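Local coordinates for protein flavin prenyltransferase UbiX (Aquifex aeolicus, PDB 2EJB) that probably makes prenylated FMN, the cofactor of UbiD decarboxylases, by joining a dimethylallyl group from dimethylallyl phosphate to the flavin ring, at residues Gly84-Pro89 and Leu177-Asn182; Val147-Ser152 and Gly171-Val176; Phe155-Gln160 and Ile166-Gly171. All coordinates share one frame; numbering follows the deposited sequence.

Contact 1 of 3, residues Gly84-Pro89 and Leu177-Asn182; sequences GVYVVP and LRIEHN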
# COMPACT_ATOMS: atom_id res chain seq x y z
N GLY A 84 -14.39 11.84 -13.57
CA GLY A 84 -13.95 11.36 -12.27
C GLY A 84 -13.06 12.34 -11.53
O GLY A 84 -12.60 13.35 -12.09
N VAL A 85 -12.83 12.06 -10.26
CA VAL A 85 -11.98 12.91 -9.44
C VAL A 85 -10.86 12.11 -8.82
O VAL A 85 -11.11 11.11 -8.14
CB VAL A 85 -12.78 13.57 -8.31
CG1 VAL A 85 -11.82 14.31 -7.37
CG2 VAL A 85 -13.80 14.54 -8.88
N TYR A 86 -9.64 12.55 -9.05
CA TYR A 86 -8.45 11.91 -8.49
C TYR A 86 -7.88 12.75 -7.37
O TYR A 86 -7.86 13.98 -7.45
CB TYR A 86 -7.35 11.74 -9.54
CG TYR A 86 -7.59 10.66 -10.57
CD1 TYR A 86 -7.80 10.99 -11.91
CD2 TYR A 86 -7.58 9.32 -10.22
CE1 TYR A 86 -7.99 10.01 -12.88
CE2 TYR A 86 -7.77 8.32 -11.17
CZ TYR A 86 -7.98 8.67 -12.50
OH TYR A 86 -8.16 7.70 -13.45
N VAL A 87 -7.43 12.08 -6.32
CA VAL A 87 -6.79 12.72 -5.18
C VAL A 87 -5.52 11.88 -5.07
O VAL A 87 -5.47 10.88 -4.34
CB VAL A 87 -7.63 12.61 -3.89
CG1 VAL A 87 -6.88 13.24 -2.72
CG2 VAL A 87 -8.97 13.33 -4.08
N VAL A 88 -4.52 12.29 -5.83
CA VAL A 88 -3.25 11.59 -5.93
C VAL A 88 -2.03 12.50 -5.74
O VAL A 88 -1.76 13.36 -6.58
CB VAL A 88 -3.12 10.90 -7.31
CG1 VAL A 88 -1.81 10.15 -7.42
CG2 VAL A 88 -4.31 9.97 -7.55
N PRO A 89 -1.30 12.33 -4.63
CA PRO A 89 -1.59 11.33 -3.60
C PRO A 89 -2.56 11.92 -2.59
O PRO A 89 -2.70 13.13 -2.49
CB PRO A 89 -0.22 11.07 -2.98
CG PRO A 89 0.41 12.43 -3.02
CD PRO A 89 0.03 12.93 -4.42
N LEU A 177 -10.80 4.18 -13.79
CA LEU A 177 -11.82 4.91 -14.52
C LEU A 177 -11.96 4.48 -15.97
O LEU A 177 -12.57 5.17 -16.78
CB LEU A 177 -11.55 6.41 -14.40
CG LEU A 177 -12.24 7.14 -13.24
CD1 LEU A 177 -12.33 6.27 -11.99
CD2 LEU A 177 -11.48 8.42 -12.95
N ARG A 178 -11.39 3.32 -16.30
CA ARG A 178 -11.45 2.76 -17.65
C ARG A 178 -10.84 3.64 -18.73
O ARG A 178 -11.27 3.60 -19.88
CB ARG A 178 -12.91 2.46 -18.03
CG ARG A 178 -13.42 1.12 -17.54
CD ARG A 178 -13.22 0.93 -16.05
NE ARG A 178 -13.78 -0.32 -15.57
CZ ARG A 178 -13.54 -0.83 -14.36
NH1 ARG A 178 -12.74 -0.18 -13.52
NH2 ARG A 178 -14.09 -1.98 -13.99
N ILE A 179 -9.84 4.44 -18.37
CA ILE A 179 -9.19 5.29 -19.36
C ILE A 179 -8.09 4.48 -20.03
O ILE A 179 -7.16 4.01 -19.37
CB ILE A 179 -8.59 6.54 -18.71
CG1 ILE A 179 -9.71 7.40 -18.10
CG2 ILE A 179 -7.80 7.34 -19.74
CD1 ILE A 179 -9.22 8.68 -17.45
N GLU A 180 -8.20 4.30 -21.35
CA GLU A 180 -7.21 3.53 -22.11
C GLU A 180 -5.84 4.19 -22.07
O GLU A 180 -5.73 5.42 -22.16
CB GLU A 180 -7.67 3.38 -23.58
CG GLU A 180 -7.81 4.70 -24.35
CD GLU A 180 -8.11 4.50 -25.83
OE1 GLU A 180 -9.16 3.91 -26.16
OE2 GLU A 180 -7.30 4.94 -26.68
N HIS A 181 -4.79 3.38 -21.94
CA HIS A 181 -3.42 3.88 -21.86
C HIS A 181 -2.39 2.84 -22.33
O HIS A 181 -2.75 1.69 -22.60
CB HIS A 181 -3.12 4.31 -20.43
CG HIS A 181 -3.27 3.22 -19.43
ND1 HIS A 181 -2.36 2.20 -19.30
CD2 HIS A 181 -4.26 2.96 -18.53
CE1 HIS A 181 -2.77 1.36 -18.36
NE2 HIS A 181 -3.92 1.80 -17.89
N ASN A 182 -1.13 3.25 -22.41
CA ASN A 182 -0.03 2.38 -22.85
C ASN A 182 1.16 2.40 -21.89
O ASN A 182 2.31 2.45 -22.34
CB ASN A 182 0.46 2.80 -24.23
CG ASN A 182 -0.52 3.71 -24.95
OD1 ASN A 182 -1.58 3.26 -25.39
ND2 ASN A 182 -0.19 4.99 -25.05
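Y86 and L177 approach from opposite directions, one reaching out from the sheet and the other reaching back from the chain that leaves the last helix. Strand 82-90 is an inner strand of the parallel, Rossmann-like sheet, flanked by strands 3-8 and 121-125, and the contact joins it to the chain just past the C-terminal end of helix 162-176. L177 presents its CD2 branch obliquely to the phenol end of Y86. L177 CD2 lies 3.4 Å from Y86 OH. It is 3.5 Å from Y86 CZ, and CE1 of the ring is also near. The CB of L177 adds a second touch, 3.7 Å from Y86 OH. With CG anti to its own carbonyl carbon (chi1 -74°), the tyrosine carries its ring away from the strand toward this group. Its hydroxyl is also hydrogen-bonded to the carbonyl oxygen of L173, so the buried polar tip has a partner in the helix as well as apolar neighbours. A phenylalanine here would probably leave the L173 carbonyl without its tyrosine mate and open a small gap beside L177 CD2. G84 has no side chain, which lets L177 CD2 approach its CA to 3.9 Å. Past L177 the helix ends in a Schellman motif, with R178 as the C-prime residue at positive phi; this reversal directs I179 inward too, where it also packs on L27 and F29. I179 meets the tyrosine through its outermost methyl, CD1 lying 4.3 Å from Y86 OH.

Contact 2 of 3, residues Val147-Ser152 and Gly171-Val176; sequences VVVPAS and GKLLDV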
# COMPACT_ATOMS: atom_id res chain seq x y z
N VAL A 147 -13.11 4.68 -4.65
CA VAL A 147 -12.12 3.64 -4.86
C VAL A 147 -10.81 4.03 -4.21
O VAL A 147 -10.27 5.11 -4.46
CB VAL A 147 -11.84 3.41 -6.35
CG1 VAL A 147 -10.66 2.46 -6.51
CG2 VAL A 147 -13.08 2.82 -7.02
N VAL A 148 -10.30 3.15 -3.36
CA VAL A 148 -9.05 3.41 -2.68
C VAL A 148 -7.94 2.57 -3.29
O VAL A 148 -8.02 1.34 -3.34
CB VAL A 148 -9.15 3.10 -1.17
CG1 VAL A 148 -7.79 3.29 -0.50
CG2 VAL A 148 -10.18 4.03 -0.53
N VAL A 149 -6.90 3.25 -3.76
CA VAL A 149 -5.76 2.58 -4.36
C VAL A 149 -4.53 2.86 -3.52
O VAL A 149 -4.11 4.01 -3.39
CB VAL A 149 -5.49 3.10 -5.79
CG1 VAL A 149 -4.40 2.25 -6.44
CG2 VAL A 149 -6.77 3.07 -6.62
N PRO A 150 -3.93 1.82 -2.92
CA PRO A 150 -2.74 2.05 -2.11
C PRO A 150 -1.56 2.20 -3.07
O PRO A 150 -1.56 1.58 -4.13
CB PRO A 150 -2.63 0.78 -1.28
CG PRO A 150 -3.08 -0.25 -2.27
CD PRO A 150 -4.31 0.40 -2.89
N ALA A 151 -0.58 3.01 -2.73
CA ALA A 151 0.57 3.16 -3.61
C ALA A 151 1.48 1.96 -3.35
O ALA A 151 2.53 2.09 -2.72
CB ALA A 151 1.30 4.47 -3.31
N SER A 152 1.05 0.79 -3.82
CA SER A 152 1.81 -0.44 -3.63
C SER A 152 2.15 -1.06 -4.99
O SER A 152 1.43 -1.94 -5.48
CB SER A 152 0.99 -1.45 -2.81
OG SER A 152 0.58 -0.90 -1.56
N GLY A 171 -0.91 3.50 -13.95
CA GLY A 171 -1.74 2.69 -14.83
C GLY A 171 -2.93 2.11 -14.09
O GLY A 171 -4.02 1.98 -14.64
N LYS A 172 -2.71 1.76 -12.83
CA LYS A 172 -3.77 1.22 -11.99
C LYS A 172 -4.84 2.28 -11.78
O LYS A 172 -6.03 2.00 -11.82
CB LYS A 172 -3.20 0.77 -10.64
CG LYS A 172 -2.85 -0.71 -10.56
CD LYS A 172 -4.12 -1.54 -10.57
CE LYS A 172 -3.84 -3.02 -10.36
NZ LYS A 172 -5.09 -3.83 -10.37
N LEU A 173 -4.39 3.52 -11.55
CA LEU A 173 -5.31 4.62 -11.33
C LEU A 173 -6.16 4.90 -12.56
O LEU A 173 -7.35 5.19 -12.44
CB LEU A 173 -4.53 5.87 -10.94
CG LEU A 173 -3.93 5.78 -9.54
CD1 LEU A 173 -2.88 6.86 -9.34
CD2 LEU A 173 -5.06 5.91 -8.51
N LEU A 174 -5.55 4.81 -13.73
CA LEU A 174 -6.29 5.05 -14.96
C LEU A 174 -7.27 3.91 -15.22
O LEU A 174 -8.39 4.15 -15.68
CB LEU A 174 -5.33 5.22 -16.14
CG LEU A 174 -4.61 6.59 -16.12
CD1 LEU A 174 -3.47 6.59 -17.12
CD2 LEU A 174 -5.60 7.71 -16.42
N ASP A 175 -6.87 2.68 -14.92
CA ASP A 175 -7.76 1.54 -15.12
C ASP A 175 -9.01 1.67 -14.26
O ASP A 175 -10.08 1.19 -14.65
CB ASP A 175 -7.06 0.22 -14.77
CG ASP A 175 -5.97 -0.14 -15.76
OD1 ASP A 175 -6.01 0.37 -16.90
OD2 ASP A 175 -5.09 -0.96 -15.40
N VAL A 176 -8.88 2.30 -13.10
CA VAL A 176 -10.03 2.48 -12.22
C VAL A 176 -11.15 3.20 -12.96
O VAL A 176 -12.33 2.87 -12.80
CB VAL A 176 -9.66 3.28 -10.96
CG1 VAL A 176 -10.92 3.58 -10.15
CG2 VAL A 176 -8.67 2.50 -10.11
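Between V147 and V149 on one side and L173 and V176 on the other there is no flat group, neither ring, amide nor carboxylate, to offer a face or an edge; the whole contact is made by branched aliphatic carbons. V147 and V176 slide past one another in opposite directions. Each holds CG1 anti to its backbone N, and these two methyls come within 3.8 Å, while V147 CG2 lies 3.9 Å from the same V176 CG1. The other branch of V176 is turned to the next inward-facing strand residue: its CG2 meets V149 CG2 tip to tip at 4.0 Å. L173 comes to V149 at a slant, placing CD2 3.8 Å from V149 CG2 and 3.9 Å from V149 CB, so that one valine methyl touches both helix residues. In the Rossmann-like fold this joins strand 147-150, an outermost strand of the parallel sheet within the chain, to the helix that follows it: helix 162-176 runs back almost antiparallel, and the axes of strand 147-150 and helix segment 171-176 run at 168° to each other, with a closest approach of 9.8 Å. L173 and V176 also pack on V122 of the neighbouring strand 121-125, and V148 faces the other layer, toward helix 132-143. The second subunit lies close by: V148 makes backbone hydrogen bonds to it, and its P129 packs on V147, V149 and K172. K172, predicted to bind dimethylallyl phosphate, starts out toward the strand, but its chain turns off and NZ is hydrogen-bonded to the carbonyl oxygen of A128 of the second subunit. Inside the helix, V176 N is bonded to K172 O at 3.1 Å.

Contact 3 of 3, residues Phe155-Gln160 and Ile166-Gly171; sequences FYHKPQ and INFVVG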
# COMPACT_ATOMS: atom_id res chain seq x y z
N PHE A 155 5.50 -6.35 -8.85
CA PHE A 155 6.64 -6.74 -9.67
C PHE A 155 6.23 -7.67 -10.80
O PHE A 155 7.07 -8.40 -11.33
CB PHE A 155 7.71 -7.42 -8.80
CG PHE A 155 8.29 -6.54 -7.73
CD1 PHE A 155 7.53 -6.18 -6.61
CD2 PHE A 155 9.59 -6.05 -7.84
CE1 PHE A 155 8.07 -5.35 -5.62
CE2 PHE A 155 10.13 -5.22 -6.86
CZ PHE A 155 9.37 -4.86 -5.75
N TYR A 156 4.96 -7.65 -11.18
CA TYR A 156 4.48 -8.51 -12.26
C TYR A 156 5.32 -8.28 -13.52
O TYR A 156 5.89 -9.22 -14.08
CB TYR A 156 3.02 -8.20 -12.63
CG TYR A 156 2.00 -8.31 -11.53
CD1 TYR A 156 1.51 -7.18 -10.89
CD2 TYR A 156 1.48 -9.55 -11.14
CE1 TYR A 156 0.54 -7.26 -9.90
CE2 TYR A 156 0.51 -9.65 -10.15
CZ TYR A 156 0.04 -8.50 -9.53
OH TYR A 156 -0.92 -8.58 -8.55
N HIS A 157 5.37 -7.03 -13.95
CA HIS A 157 6.09 -6.63 -15.16
C HIS A 157 7.60 -6.52 -15.01
O HIS A 157 8.26 -5.90 -15.84
CB HIS A 157 5.54 -5.28 -15.64
CG HIS A 157 4.05 -5.19 -15.64
ND1 HIS A 157 3.24 -6.12 -16.27
CD2 HIS A 157 3.21 -4.27 -15.10
CE1 HIS A 157 1.98 -5.77 -16.11
NE2 HIS A 157 1.93 -4.66 -15.41
N LYS A 158 8.15 -7.13 -13.97
CA LYS A 158 9.59 -7.08 -13.73
C LYS A 158 10.13 -5.67 -13.92
O LYS A 158 10.84 -5.39 -14.89
CB LYS A 158 10.33 -8.05 -14.68
CG LYS A 158 9.91 -9.51 -14.54
CD LYS A 158 10.79 -10.42 -15.41
CE LYS A 158 10.33 -11.87 -15.38
NZ LYS A 158 11.23 -12.74 -16.19
N PRO A 159 9.79 -4.74 -13.00
CA PRO A 159 10.28 -3.37 -13.15
C PRO A 159 11.80 -3.27 -12.98
O PRO A 159 12.41 -4.11 -12.32
CB PRO A 159 9.52 -2.62 -12.06
CG PRO A 159 9.34 -3.66 -11.00
CD PRO A 159 8.94 -4.87 -11.81
N GLN A 160 12.39 -2.25 -13.59
CA GLN A 160 13.83 -2.03 -13.49
C GLN A 160 14.16 -0.72 -12.79
O GLN A 160 15.16 -0.62 -12.08
CB GLN A 160 14.48 -2.03 -14.88
CG GLN A 160 15.74 -1.18 -14.97
CD GLN A 160 15.52 0.12 -15.73
OE1 GLN A 160 14.39 0.60 -15.84
NE2 GLN A 160 16.60 0.70 -16.25
N ILE A 166 6.31 3.72 -10.76
CA ILE A 166 5.42 4.87 -10.79
C ILE A 166 4.38 4.68 -11.89
O ILE A 166 3.19 4.94 -11.69
CB ILE A 166 6.20 6.17 -11.08
CG1 ILE A 166 7.23 6.41 -9.98
CG2 ILE A 166 5.23 7.34 -11.17
CD1 ILE A 166 8.11 7.62 -10.22
N ASN A 167 4.82 4.21 -13.05
CA ASN A 167 3.93 3.98 -14.17
C ASN A 167 2.93 2.89 -13.85
O ASN A 167 1.78 2.93 -14.29
CB ASN A 167 4.73 3.62 -15.43
CG ASN A 167 5.35 4.84 -16.09
OD1 ASN A 167 5.62 5.85 -15.43
ND2 ASN A 167 5.60 4.75 -17.39
N PHE A 168 3.36 1.89 -13.09
CA PHE A 168 2.47 0.79 -12.71
C PHE A 168 1.30 1.35 -11.91
O PHE A 168 0.14 1.11 -12.23
CB PHE A 168 3.20 -0.24 -11.84
CG PHE A 168 2.28 -1.25 -11.22
CD1 PHE A 168 1.80 -2.33 -11.96
CD2 PHE A 168 1.83 -1.09 -9.91
CE1 PHE A 168 0.88 -3.23 -11.41
CE2 PHE A 168 0.91 -1.98 -9.36
CZ PHE A 168 0.43 -3.05 -10.11
N VAL A 169 1.62 2.11 -10.87
CA VAL A 169 0.59 2.70 -10.03
C VAL A 169 -0.30 3.66 -10.83
O VAL A 169 -1.53 3.65 -10.67
CB VAL A 169 1.22 3.45 -8.84
CG1 VAL A 169 0.14 4.05 -7.96
CG2 VAL A 169 2.08 2.48 -8.03
N VAL A 170 0.31 4.47 -11.69
CA VAL A 170 -0.44 5.40 -12.52
C VAL A 170 -1.38 4.63 -13.45
O VAL A 170 -2.50 5.06 -13.71
CB VAL A 170 0.50 6.29 -13.36
CG1 VAL A 170 -0.31 7.21 -14.27
CG2 VAL A 170 1.38 7.12 -12.45
N GLY A 171 -0.91 3.50 -13.95
CA GLY A 171 -1.74 2.69 -14.83
C GLY A 171 -2.93 2.11 -14.09
O GLY A 171 -4.02 1.98 -14.64
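F168 carries its ring outward from the helix with CG anti to the backbone N (chi1 170°), and Y156 and H157 come to meet it with CG beside the backbone N in both (chi1 -57° and -45°). The two partners are the central residues of a type I beta turn from F155 to K158, closed by K158 N bonded to F155 O at 3.1 Å. Being adjacent in the turn, they direct their rings to neighbouring atoms on one flank of the phenylalanine. F168 CE1 comes up to the edge of the tyrosine, near the plane of that ring, 4.0 Å from Y156 CD1. Next to it, H157 CD2 lies at the F168 edge, near the plane of the phenylalanine, 4.0 Å from F168 CD1, and the histidine side chain crosses that of F168 at about a right angle. The contact thus joins the loop after strand 147-150 to helix 162-176 through ring carbons, with no hydrogen bond across it. It sits at the surface beside the second subunit, whose R126, predicted to bind FMN, packs on both Y156 and F168. Y156 itself is predicted to bind dimethylallyl phosphate, as is K172, whose side chain is about 4 Å from that of F168, consistent with a substrate pocket completed between subunits. P153 and A154 also touch F168. Within the turn, the CB of Y156 stands 4.2 Å above one face of the H157 imidazole, offset toward the rim.

How the contacts relate
Following the chain, strand 82-90 supplies the first half of contact 1, which is closed only by the tail after the last helix and so encloses the other two. Contact 2 opens at strand 147-150 and closes on the C-terminal part of helix 162-176. Nested inside it, contact 3 ties the connecting loop to an earlier part of that helix, the two sharing G171. Contacts 1 and 2 bind the helix end and tail to an inner strand and to the edge strand of this chain's sheet, and H181 NE2 meets D175 OD1 at 2.7 Å, a probable hydrogen bond. Contacts 2 and 3 both border the second subunit; S152 O packs 3.9 Å from F168 CE2.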